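Local coordinates for protein AvrRpt2 (Erwinia amylovora, PDB 6HQZ) that probably acts as a papain-like cysteine protease of family C70, a type III effector whose protease domain this chain represents and which is linked to resistance in apple, at residues A[23-28]-A[92-97]; A[41-46]-A[145-150]; A[76-81]-A[141-146]; A[105-110]-A[121-126]. All blocks are in the same frame, centred on the assembly; numbering follows the deposited sequence.

Interaction 1 (A[23-28]-A[92-97]); sequences ACTRML and PIMFGW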
# COMPACT_ATOMS: atom_id res chain seq x y z
N ALA A 23 9.06 23.14 3.89
CA ALA A 23 9.89 21.96 3.75
C ALA A 23 9.06 20.70 3.43
O ALA A 23 9.45 19.95 2.51
CB ALA A 23 10.76 21.73 4.96
N CYS A 24 7.97 20.47 4.17
CA CYS A 24 7.15 19.29 3.98
C CYS A 24 6.50 19.31 2.58
O CYS A 24 6.47 18.29 1.92
CB CYS A 24 6.09 19.15 5.10
SG CYS A 24 6.84 18.73 6.69
N THR A 25 5.97 20.43 2.16
CA THR A 25 5.30 20.49 0.87
C THR A 25 6.35 20.26 -0.26
O THR A 25 6.05 19.50 -1.17
CB THR A 25 4.49 21.77 0.66
OG1 THR A 25 5.32 22.89 0.90
CG2 THR A 25 3.32 21.82 1.53
N ARG A 26 7.59 20.78 -0.10
CA ARG A 26 8.70 20.51 -1.03
C ARG A 26 9.10 19.02 -1.05
O ARG A 26 9.30 18.44 -2.15
CB ARG A 26 9.94 21.41 -0.80
CG ARG A 26 10.75 21.67 -2.07
CD ARG A 26 11.71 22.90 -2.03
NE ARG A 26 11.39 23.79 -0.91
CZ ARG A 26 12.26 24.47 -0.18
NH1 ARG A 26 13.56 24.47 -0.46
NH2 ARG A 26 11.80 25.21 0.84
N MET A 27 9.11 18.37 0.12
CA MET A 27 9.35 16.94 0.17
C MET A 27 8.27 16.13 -0.54
O MET A 27 8.58 15.06 -1.06
CB MET A 27 9.56 16.42 1.59
CG MET A 27 10.80 16.97 2.23
SD MET A 27 11.16 16.19 3.81
CE MET A 27 10.40 17.31 4.96
N LEU A 28 7.05 16.67 -0.61
CA LEU A 28 5.93 16.01 -1.32
C LEU A 28 5.95 16.25 -2.87
O LEU A 28 5.04 15.77 -3.57
CB LEU A 28 4.59 16.45 -0.76
CG LEU A 28 3.91 15.49 0.22
CD1 LEU A 28 4.74 15.04 1.43
CD2 LEU A 28 2.59 16.07 0.67
N PRO A 92 4.19 10.02 -0.12
CA PRO A 92 4.44 10.59 1.21
C PRO A 92 3.31 11.49 1.76
O PRO A 92 2.56 12.19 1.00
CB PRO A 92 5.72 11.40 1.02
CG PRO A 92 5.88 11.58 -0.43
CD PRO A 92 5.11 10.51 -1.16
N ILE A 93 3.19 11.48 3.06
CA ILE A 93 2.06 12.13 3.71
C ILE A 93 2.60 13.09 4.81
O ILE A 93 3.35 12.68 5.70
CB ILE A 93 1.16 11.10 4.40
CG1 ILE A 93 0.52 10.18 3.41
CG2 ILE A 93 0.07 11.79 5.23
CD1 ILE A 93 -0.00 8.90 4.02
N MET A 94 2.24 14.35 4.68
CA MET A 94 2.66 15.32 5.70
C MET A 94 1.62 15.41 6.81
O MET A 94 0.41 15.60 6.53
CB MET A 94 2.96 16.69 5.15
CG MET A 94 1.93 17.41 4.38
SD MET A 94 2.65 18.95 3.71
CE MET A 94 1.22 20.00 3.91
N PHE A 95 2.12 15.28 8.03
CA PHE A 95 1.29 15.21 9.23
C PHE A 95 1.70 16.25 10.27
O PHE A 95 2.89 16.57 10.51
CB PHE A 95 1.28 13.80 9.85
CG PHE A 95 2.56 13.35 10.45
CD1 PHE A 95 3.51 12.78 9.64
CD2 PHE A 95 2.79 13.39 11.80
CE1 PHE A 95 4.69 12.28 10.15
CE2 PHE A 95 3.96 12.86 12.33
CZ PHE A 95 4.91 12.33 11.51
N GLY A 96 0.64 16.74 10.92
CA GLY A 96 0.73 17.66 12.04
C GLY A 96 0.69 16.88 13.31
O GLY A 96 -0.17 16.02 13.46
N TRP A 97 1.57 17.21 14.27
CA TRP A 97 1.61 16.50 15.55
C TRP A 97 2.14 17.33 16.65
O TRP A 97 2.82 18.32 16.43
CB TRP A 97 2.42 15.21 15.44
CG TRP A 97 3.87 15.40 15.14
CD1 TRP A 97 4.44 15.76 13.95
CD2 TRP A 97 4.97 15.13 16.05
NE1 TRP A 97 5.81 15.74 14.07
CE2 TRP A 97 6.15 15.30 15.31
CE3 TRP A 97 5.05 14.69 17.36
CZ2 TRP A 97 7.38 15.13 15.87
CZ3 TRP A 97 6.31 14.46 17.92
CH2 TRP A 97 7.46 14.71 17.18
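Cys24, on helix 19-27, sets its CB against SD of Met94, 3.7 Å away, with CB of Met94 just behind. One residue on, Thr25 brings its methyl to the same side chain: CG2 lies 3.7 Å from CE of Met94 and equally close to the sulfur, while OG1 turns back into its own helix to bond the carbonyls of Trp21 and Tyr22. The sulfur of Met94 thus touches two successive helical residues, at the end of a side chain extended at chi2 (-174°) and bent at chi3. Leu28, just past the helix, gives the contact its other end. Its CD1 packs 3.8 Å from CB of Pro92 and sits 3.6 Å from Pro92 O, and its CD2 reaches CG of Met94 at 4.0 Å, the two side chains crossing at about a right angle. Val108 of strand 104-113 also touches Cys24, Met27 and Pro92. Apart from the carbonyl of Pro92, which Leu28 covers, methyls, methylenes and a sulfur join the helix to strand 93-98. The chemistry implies cohesion by dispersion and burial from water, as expected where the helix of a papain-like protease packs on its sheet.

Interaction 2 (A[41-46]-A[145-150]); sequences PELYDS and VPHAML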
# COMPACT_ATOMS: atom_id res chain seq x y z
N PRO A 41 -0.30 25.92 15.78
CA PRO A 41 -1.39 25.65 16.75
C PRO A 41 -2.79 25.94 16.21
O PRO A 41 -3.70 25.17 16.46
CB PRO A 41 -1.10 26.58 17.92
CG PRO A 41 0.28 27.12 17.71
CD PRO A 41 0.77 26.78 16.36
N GLU A 42 -2.89 26.99 15.42
CA GLU A 42 -4.19 27.38 14.87
C GLU A 42 -4.65 26.46 13.73
O GLU A 42 -5.86 26.17 13.56
CB GLU A 42 -4.14 28.86 14.47
CG GLU A 42 -3.97 29.78 15.69
CD GLU A 42 -2.55 29.83 16.29
OE1 GLU A 42 -1.56 29.52 15.56
OE2 GLU A 42 -2.44 30.21 17.50
N LEU A 43 -3.67 26.01 12.96
CA LEU A 43 -3.90 25.08 11.89
C LEU A 43 -4.32 23.73 12.47
O LEU A 43 -5.20 23.10 11.91
CB LEU A 43 -2.63 24.92 11.05
CG LEU A 43 -2.68 23.87 9.94
CD1 LEU A 43 -3.76 24.26 8.98
CD2 LEU A 43 -1.34 23.69 9.25
N TYR A 44 -3.71 23.29 13.58
CA TYR A 44 -3.89 21.90 14.02
C TYR A 44 -4.70 21.70 15.26
O TYR A 44 -5.14 20.56 15.56
CB TYR A 44 -2.52 21.23 14.20
CG TYR A 44 -1.89 20.91 12.90
CD1 TYR A 44 -2.51 20.09 11.98
CD2 TYR A 44 -0.66 21.44 12.56
CE1 TYR A 44 -1.93 19.81 10.74
CE2 TYR A 44 -0.07 21.16 11.35
CZ TYR A 44 -0.69 20.34 10.42
OH TYR A 44 -0.10 20.07 9.18
N ASP A 45 -4.91 22.77 16.00
CA ASP A 45 -5.59 22.65 17.27
C ASP A 45 -6.63 23.72 17.58
O ASP A 45 -7.01 23.84 18.72
CB ASP A 45 -4.59 22.63 18.41
CG ASP A 45 -5.17 22.03 19.69
OD1 ASP A 45 -6.17 21.27 19.64
OD2 ASP A 45 -4.66 22.38 20.76
N SER A 46 -7.11 24.47 16.59
CA SER A 46 -8.06 25.58 16.89
C SER A 46 -9.47 25.05 16.88
O SER A 46 -9.75 24.13 16.16
CB SER A 46 -8.00 26.70 15.85
OG SER A 46 -7.03 27.67 16.18
N VAL A 145 -8.41 18.01 13.71
CA VAL A 145 -8.67 18.67 12.41
C VAL A 145 -8.67 17.64 11.31
O VAL A 145 -7.86 16.68 11.36
CB VAL A 145 -7.69 19.81 12.08
CG1 VAL A 145 -7.87 20.95 13.09
CG2 VAL A 145 -6.24 19.36 12.01
N PRO A 146 -9.53 17.79 10.33
CA PRO A 146 -9.58 16.80 9.26
C PRO A 146 -8.35 16.81 8.37
O PRO A 146 -8.14 15.85 7.64
CB PRO A 146 -10.82 17.21 8.44
CG PRO A 146 -11.56 18.11 9.30
CD PRO A 146 -10.60 18.80 10.19
N HIS A 147 -7.54 17.87 8.44
CA HIS A 147 -6.38 18.04 7.55
C HIS A 147 -5.09 17.66 8.23
O HIS A 147 -4.04 18.13 7.85
CB HIS A 147 -6.30 19.45 6.97
CG HIS A 147 -6.48 20.55 7.97
ND1 HIS A 147 -7.71 21.08 8.26
CD2 HIS A 147 -5.59 21.22 8.74
CE1 HIS A 147 -7.57 22.03 9.17
NE2 HIS A 147 -6.30 22.11 9.50
N ALA A 148 -5.19 16.78 9.22
CA ALA A 148 -4.08 16.30 9.98
C ALA A 148 -2.99 15.66 9.10
O ALA A 148 -1.81 15.77 9.44
CB ALA A 148 -4.56 15.34 11.06
N MET A 149 -3.40 15.01 7.98
CA MET A 149 -2.50 14.21 7.16
C MET A 149 -2.82 14.57 5.72
O MET A 149 -3.95 14.30 5.27
CB MET A 149 -2.81 12.73 7.41
CG MET A 149 -2.24 12.20 8.76
SD MET A 149 -2.87 10.57 9.07
CE MET A 149 -1.98 9.63 7.90
N LEU A 150 -1.87 15.22 5.04
CA LEU A 150 -2.03 15.69 3.70
C LEU A 150 -1.12 14.94 2.74
O LEU A 150 0.01 14.56 3.09
CB LEU A 150 -1.77 17.18 3.57
CG LEU A 150 -2.76 18.13 4.25
CD1 LEU A 150 -2.31 19.57 4.04
CD2 LEU A 150 -4.18 17.98 3.73
O HOH W 1 -1.18 18.19 7.60
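Leu43 O, near the C-terminal end of helix 40-45, accepts the NE2-H of His147 at 2.8 Å, with an N-H...O angle of 154°. The donor stands 22° out of the carbonyl plane, and the oxygen lies at the edge of the imidazole, somewhat tilted from its plane. Because ND1 of the same ring bonds NH1 of Arg55, both ring nitrogens have partners and the rotation of the imidazole is fixed from two sides. Leu43 CG, anti to the backbone N (chi1 175°), lies 4.0 Å from NE2 of His147, and its CD1 presses closer, to 3.4 Å from the same NE2. Val145 adds to the surroundings: its CB lies over one face of the imidazole toward the rim, and its CG1 approaches Leu43 O to 3.6 Å. The other methyl, CG2, meets the edge of the Tyr44 ring, 3.8 Å from CD1, while CG of Leu43 covers the centre of one face of that ring. At the far end of the phenol, OH is 2.7 Å from a water that lies in the ring plane and donates to His147 O at 2.9 Å, so the hydroxyl is tied through solvent to the type I turn running from Val145 to Ala148. The contact therefore seats the end of helix 40-45 on the turn leading into strand 149-152. Helix 49-65 adjoins it through Gln54 and Val58, which touch Leu43, and strand 104-113 through Trp104 and Met106, which pack on Tyr44.

Interaction 3 (A[76-81]-A[141-146]); sequences RQFSAN and LAWRVP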
# COMPACT_ATOMS: atom_id res chain seq x y z
N ARG A 76 -9.59 7.06 16.30
CA ARG A 76 -8.37 7.82 16.61
C ARG A 76 -7.15 6.92 16.79
O ARG A 76 -6.33 7.15 17.69
CB ARG A 76 -8.53 8.64 17.87
CG ARG A 76 -9.74 9.53 17.95
CD ARG A 76 -9.46 10.86 17.33
NE ARG A 76 -9.93 12.05 18.06
CZ ARG A 76 -9.31 12.68 19.06
NH1 ARG A 76 -8.25 12.20 19.70
NH2 ARG A 76 -9.81 13.81 19.45
N GLN A 77 -7.04 5.89 15.96
CA GLN A 77 -5.89 5.01 15.97
C GLN A 77 -5.67 4.41 14.55
O GLN A 77 -6.60 3.94 13.95
CB GLN A 77 -6.20 3.89 16.93
CG GLN A 77 -5.06 3.20 17.58
CD GLN A 77 -5.55 2.42 18.79
OE1 GLN A 77 -5.38 2.84 19.96
NE2 GLN A 77 -6.21 1.31 18.52
N PHE A 78 -4.45 4.43 14.04
CA PHE A 78 -4.04 3.72 12.84
C PHE A 78 -3.24 2.49 13.21
O PHE A 78 -2.44 2.49 14.16
CB PHE A 78 -3.13 4.59 11.94
CG PHE A 78 -3.83 5.69 11.23
CD1 PHE A 78 -4.55 5.44 10.11
CD2 PHE A 78 -3.76 7.00 11.69
CE1 PHE A 78 -5.23 6.44 9.47
CE2 PHE A 78 -4.43 8.01 11.06
CZ PHE A 78 -5.11 7.75 9.92
N SER A 79 -3.38 1.46 12.38
CA SER A 79 -2.48 0.32 12.44
C SER A 79 -1.27 0.56 11.54
O SER A 79 -1.31 1.36 10.57
CB SER A 79 -3.21 -0.94 12.02
OG SER A 79 -3.64 -0.79 10.68
N ALA A 80 -0.19 -0.15 11.86
CA ALA A 80 0.97 -0.26 10.96
C ALA A 80 0.54 -0.61 9.55
O ALA A 80 0.96 0.08 8.60
CB ALA A 80 1.98 -1.30 11.49
N ASN A 81 -0.30 -1.63 9.38
CA ASN A 81 -0.73 -2.00 8.02
C ASN A 81 -1.52 -0.87 7.34
O ASN A 81 -1.33 -0.61 6.16
CB ASN A 81 -1.58 -3.27 8.01
CG ASN A 81 -0.78 -4.52 8.28
OD1 ASN A 81 0.43 -4.56 8.09
ND2 ASN A 81 -1.46 -5.53 8.73
N LEU A 141 -0.88 12.81 16.90
CA LEU A 141 -1.41 13.32 15.66
C LEU A 141 -2.50 14.34 15.90
O LEU A 141 -3.22 14.27 16.94
CB LEU A 141 -2.01 12.16 14.82
CG LEU A 141 -2.53 12.51 13.44
CD1 LEU A 141 -1.46 12.98 12.45
CD2 LEU A 141 -3.24 11.28 12.86
N ALA A 142 -2.58 15.31 15.01
CA ALA A 142 -3.62 16.35 15.09
C ALA A 142 -5.06 15.88 14.79
O ALA A 142 -5.69 16.45 13.96
CB ALA A 142 -3.24 17.50 14.17
N TRP A 143 -5.57 14.97 15.59
CA TRP A 143 -6.89 14.36 15.40
C TRP A 143 -8.03 15.35 15.34
O TRP A 143 -9.03 15.08 14.72
CB TRP A 143 -7.16 13.37 16.50
CG TRP A 143 -6.29 12.23 16.47
CD1 TRP A 143 -5.26 11.98 17.27
CD2 TRP A 143 -6.36 11.15 15.55
NE1 TRP A 143 -4.67 10.79 16.94
CE2 TRP A 143 -5.32 10.27 15.87
CE3 TRP A 143 -7.22 10.83 14.50
CZ2 TRP A 143 -5.09 9.06 15.16
CZ3 TRP A 143 -7.03 9.60 13.82
CH2 TRP A 143 -5.95 8.76 14.14
N ARG A 144 -7.86 16.52 15.93
CA ARG A 144 -8.91 17.50 16.02
C ARG A 144 -9.29 18.10 14.68
O ARG A 144 -10.41 18.64 14.54
CB ARG A 144 -8.58 18.64 17.01
CG ARG A 144 -9.65 19.68 17.14
CD ARG A 144 -9.30 20.69 18.21
NE ARG A 144 -10.49 21.02 18.94
CZ ARG A 144 -10.48 21.71 20.08
NH1 ARG A 144 -9.32 22.14 20.60
NH2 ARG A 144 -11.62 21.95 20.69
N VAL A 145 -8.41 18.01 13.71
CA VAL A 145 -8.67 18.67 12.41
C VAL A 145 -8.67 17.64 11.31
O VAL A 145 -7.86 16.68 11.36
CB VAL A 145 -7.69 19.81 12.08
CG1 VAL A 145 -7.87 20.95 13.09
CG2 VAL A 145 -6.24 19.36 12.01
N PRO A 146 -9.53 17.79 10.33
CA PRO A 146 -9.58 16.80 9.26
C PRO A 146 -8.35 16.81 8.37
O PRO A 146 -8.14 15.85 7.64
CB PRO A 146 -10.82 17.21 8.44
CG PRO A 146 -11.56 18.11 9.30
CD PRO A 146 -10.60 18.80 10.19
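Arg76 and Trp143 mark the closest backbone approach, with CA atoms 6.8 Å apart, where the irregular part of 76-81 passes the helix-free segment 141-146. Arg76 has positive phi and psi, and the chain beyond it extends through Gln77 and Phe78 to Ser79, the N-cap of helix 80-90, whose OG caps Glu82 N. On the other side Leu141 leaves helix 134-140, Ala142 centres an inverse gamma turn and a type I turn runs from Ala142 to Val145. The indole of Trp143 is the centre of the contact. Arg76 CA lies over the face of its six-membered ring, 3.5 Å from the centroid and 11° off the normal, a CH-pi contact. The arginine side chain, bent at chi2 and chi3, runs over the indole toward Trp143 CB, the two side chains sliding past each other in opposite directions, with CD 3.6 Å from CG of Trp143. Its guanidinium is almost exactly parallel to the indole but shifted, so CZ sits 3.4 Å from Trp143 CB. Leu141 CD2 packs on the opposite face of the indole and also meets the edge of the Phe78 ring, 3.9 Å from CE2. Phe78 and Trp143 have planes 23° apart but barely overlap; they touch through CE2 and CH2 at 3.5 Å. Asn138 serves both segments: its backbone O accepts from Trp143 NE1, and its OD1 from Phe78 N. The result is an aromatic ring layered between an arginine and a leucine, a partly buried loop-to-loop contact of the papain-like domain, joining the lead-in to helix 80-90 with the exit of helix 134-140.

Interaction 4 (A[105-110]-A[121-126]); sequences HMSVLT and FHDPQR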
# COMPACT_ATOMS: atom_id res chain seq x y z
N HIS A 105 4.15 20.66 15.22
CA HIS A 105 5.15 20.47 14.15
C HIS A 105 4.56 19.74 12.95
O HIS A 105 3.57 19.01 13.08
CB HIS A 105 6.36 19.67 14.71
CG HIS A 105 7.06 20.39 15.79
ND1 HIS A 105 8.14 21.20 15.55
CD2 HIS A 105 6.75 20.56 17.10
CE1 HIS A 105 8.53 21.75 16.68
NE2 HIS A 105 7.69 21.40 17.63
N MET A 106 5.24 19.84 11.80
CA MET A 106 4.88 19.10 10.65
C MET A 106 6.04 18.25 10.22
O MET A 106 7.19 18.73 10.28
CB MET A 106 4.54 20.05 9.53
CG MET A 106 3.24 20.77 9.64
SD MET A 106 3.10 21.90 8.26
CE MET A 106 2.95 20.71 6.94
N SER A 107 5.74 17.01 9.80
CA SER A 107 6.75 16.06 9.37
C SER A 107 6.21 15.28 8.23
O SER A 107 5.01 15.35 7.93
CB SER A 107 7.14 15.14 10.51
OG SER A 107 7.80 15.86 11.55
N VAL A 108 7.07 14.52 7.58
CA VAL A 108 6.65 13.72 6.44
C VAL A 108 6.81 12.27 6.67
O VAL A 108 7.93 11.80 6.86
CB VAL A 108 7.46 14.10 5.15
CG1 VAL A 108 6.98 13.18 4.00
CG2 VAL A 108 7.23 15.57 4.80
N LEU A 109 5.66 11.56 6.66
CA LEU A 109 5.58 10.12 6.80
C LEU A 109 6.07 9.48 5.51
O LEU A 109 5.54 9.82 4.43
CB LEU A 109 4.16 9.65 7.03
CG LEU A 109 4.01 8.15 7.30
CD1 LEU A 109 4.76 7.65 8.56
CD2 LEU A 109 2.52 7.92 7.36
N THR A 110 7.01 8.58 5.64
CA THR A 110 7.59 7.88 4.44
C THR A 110 7.50 6.34 4.41
O THR A 110 7.65 5.73 3.33
CB THR A 110 9.07 8.23 4.23
OG1 THR A 110 9.87 7.63 5.29
CG2 THR A 110 9.22 9.76 4.13
N PHE A 121 9.89 8.79 9.23
CA PHE A 121 9.51 10.13 8.80
C PHE A 121 10.70 11.04 8.70
O PHE A 121 11.72 10.87 9.40
CB PHE A 121 8.46 10.73 9.76
CG PHE A 121 8.96 11.01 11.13
CD1 PHE A 121 9.10 9.98 12.09
CD2 PHE A 121 9.30 12.31 11.51
CE1 PHE A 121 9.54 10.27 13.38
CE2 PHE A 121 9.73 12.61 12.82
CZ PHE A 121 9.90 11.60 13.75
N HIS A 122 10.57 12.00 7.79
CA HIS A 122 11.50 13.09 7.60
C HIS A 122 11.00 14.23 8.51
O HIS A 122 9.89 14.70 8.34
CB HIS A 122 11.47 13.65 6.18
CG HIS A 122 12.17 12.79 5.17
ND1 HIS A 122 13.04 11.79 5.54
CD2 HIS A 122 12.16 12.82 3.83
CE1 HIS A 122 13.50 11.20 4.44
NE2 HIS A 122 13.02 11.84 3.39
N ASP A 123 11.88 14.72 9.36
CA ASP A 123 11.58 15.83 10.28
C ASP A 123 12.41 17.04 9.83
O ASP A 123 13.64 17.03 9.89
CB ASP A 123 11.95 15.44 11.69
CG ASP A 123 11.50 16.47 12.74
OD1 ASP A 123 11.76 17.67 12.58
OD2 ASP A 123 11.00 16.08 13.77
N PRO A 124 11.74 18.09 9.34
CA PRO A 124 12.44 19.21 8.82
C PRO A 124 13.39 19.89 9.83
O PRO A 124 14.24 20.72 9.42
CB PRO A 124 11.31 20.18 8.44
CG PRO A 124 10.06 19.42 8.42
CD PRO A 124 10.29 18.16 9.19
N GLN A 125 13.25 19.59 11.12
CA GLN A 125 14.14 20.18 12.08
C GLN A 125 15.05 19.22 12.77
O GLN A 125 15.93 19.66 13.43
CB GLN A 125 13.35 21.01 13.10
CG GLN A 125 14.20 21.87 13.98
CD GLN A 125 15.39 22.59 13.31
OE1 GLN A 125 15.20 23.40 12.40
NE2 GLN A 125 16.63 22.37 13.84
N ARG A 126 14.85 17.93 12.61
CA ARG A 126 15.66 16.94 13.22
C ARG A 126 16.39 16.03 12.28
O ARG A 126 17.46 15.55 12.66
CB ARG A 126 14.81 16.12 14.17
CG ARG A 126 14.42 16.93 15.35
CD ARG A 126 15.60 16.98 16.27
NE ARG A 126 15.13 17.25 17.60
CZ ARG A 126 14.74 18.44 17.98
NH1 ARG A 126 14.88 19.49 17.15
NH2 ARG A 126 14.32 18.58 19.20
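Val108 and His122 form a hydrogen-bonded antiparallel pair in which each backbone N-H meets the other's carbonyl. Val108 N donates to His122 O at 2.9 Å, nearly straight at 172°, and His122 N returns a bond to Val108 O at 2.8 Å. Val108 O also receives a CA-H...O contact from Phe121, whose CA is 3.0 Å away. Leu109 and Phe121 follow as a non-hydrogen-bonded pair. The imidazole of His122 is satisfied away from its neighbour strand: NE2 bonds Val8 O, and ND1 bonds Asp129 N. With the ring held at both nitrogens, Thr110 CG2 rests over the centre of one face, 4.3 Å from the centroid, a CH-pi contact. Ser107 OG bonds NE1 of Trp97, while its CB packs 3.7 Å from CD2 of Phe121, whose CG lies between the backbone N and the carbonyl carbon (chi1 67°). Where the strand ends, Asp123 turns the chain: OD1 accepts Gln125 N at 2.8 Å through its anti lone pair, making an Asx turn, with a weak bond from Arg126 N. Asp123 O accepts from Arg126 N and also bonds the hydroxyl of Tyr10. Pro124 then tucks its CD against Met106 O, 3.3 Å away. These residues belong to the hairpin of strands 104-113 and 118-123, flanked in the sheet by strand 93-98 on one side and strand 130-133 on the other, with helix 19-27 against Val108, His122 and Pro124.

Three of the four contacts reach one antiparallel sheet. Interactions 1 and 4, with centres about 7 Å apart, share neighbouring strands 93-98 and 104-113, and interaction 2 reaches the same sheet through strand 149-152, its centre about 13 Å from that of interaction 1. Interaction 3 lies beside interaction 2, about 11 Å between centres, and the two share Val145 and Pro146. Interactions 3 and 4 do not touch, their nearest atoms being about 7 Å apart. Along the chain interaction 1 closes before interaction 4 opens, but it crosses interactions 2 and 3, which both end on residues 141-150. Those residues thereby join helix 40-45 and the lead-in to helix 80-90 to the strands of the protease domain.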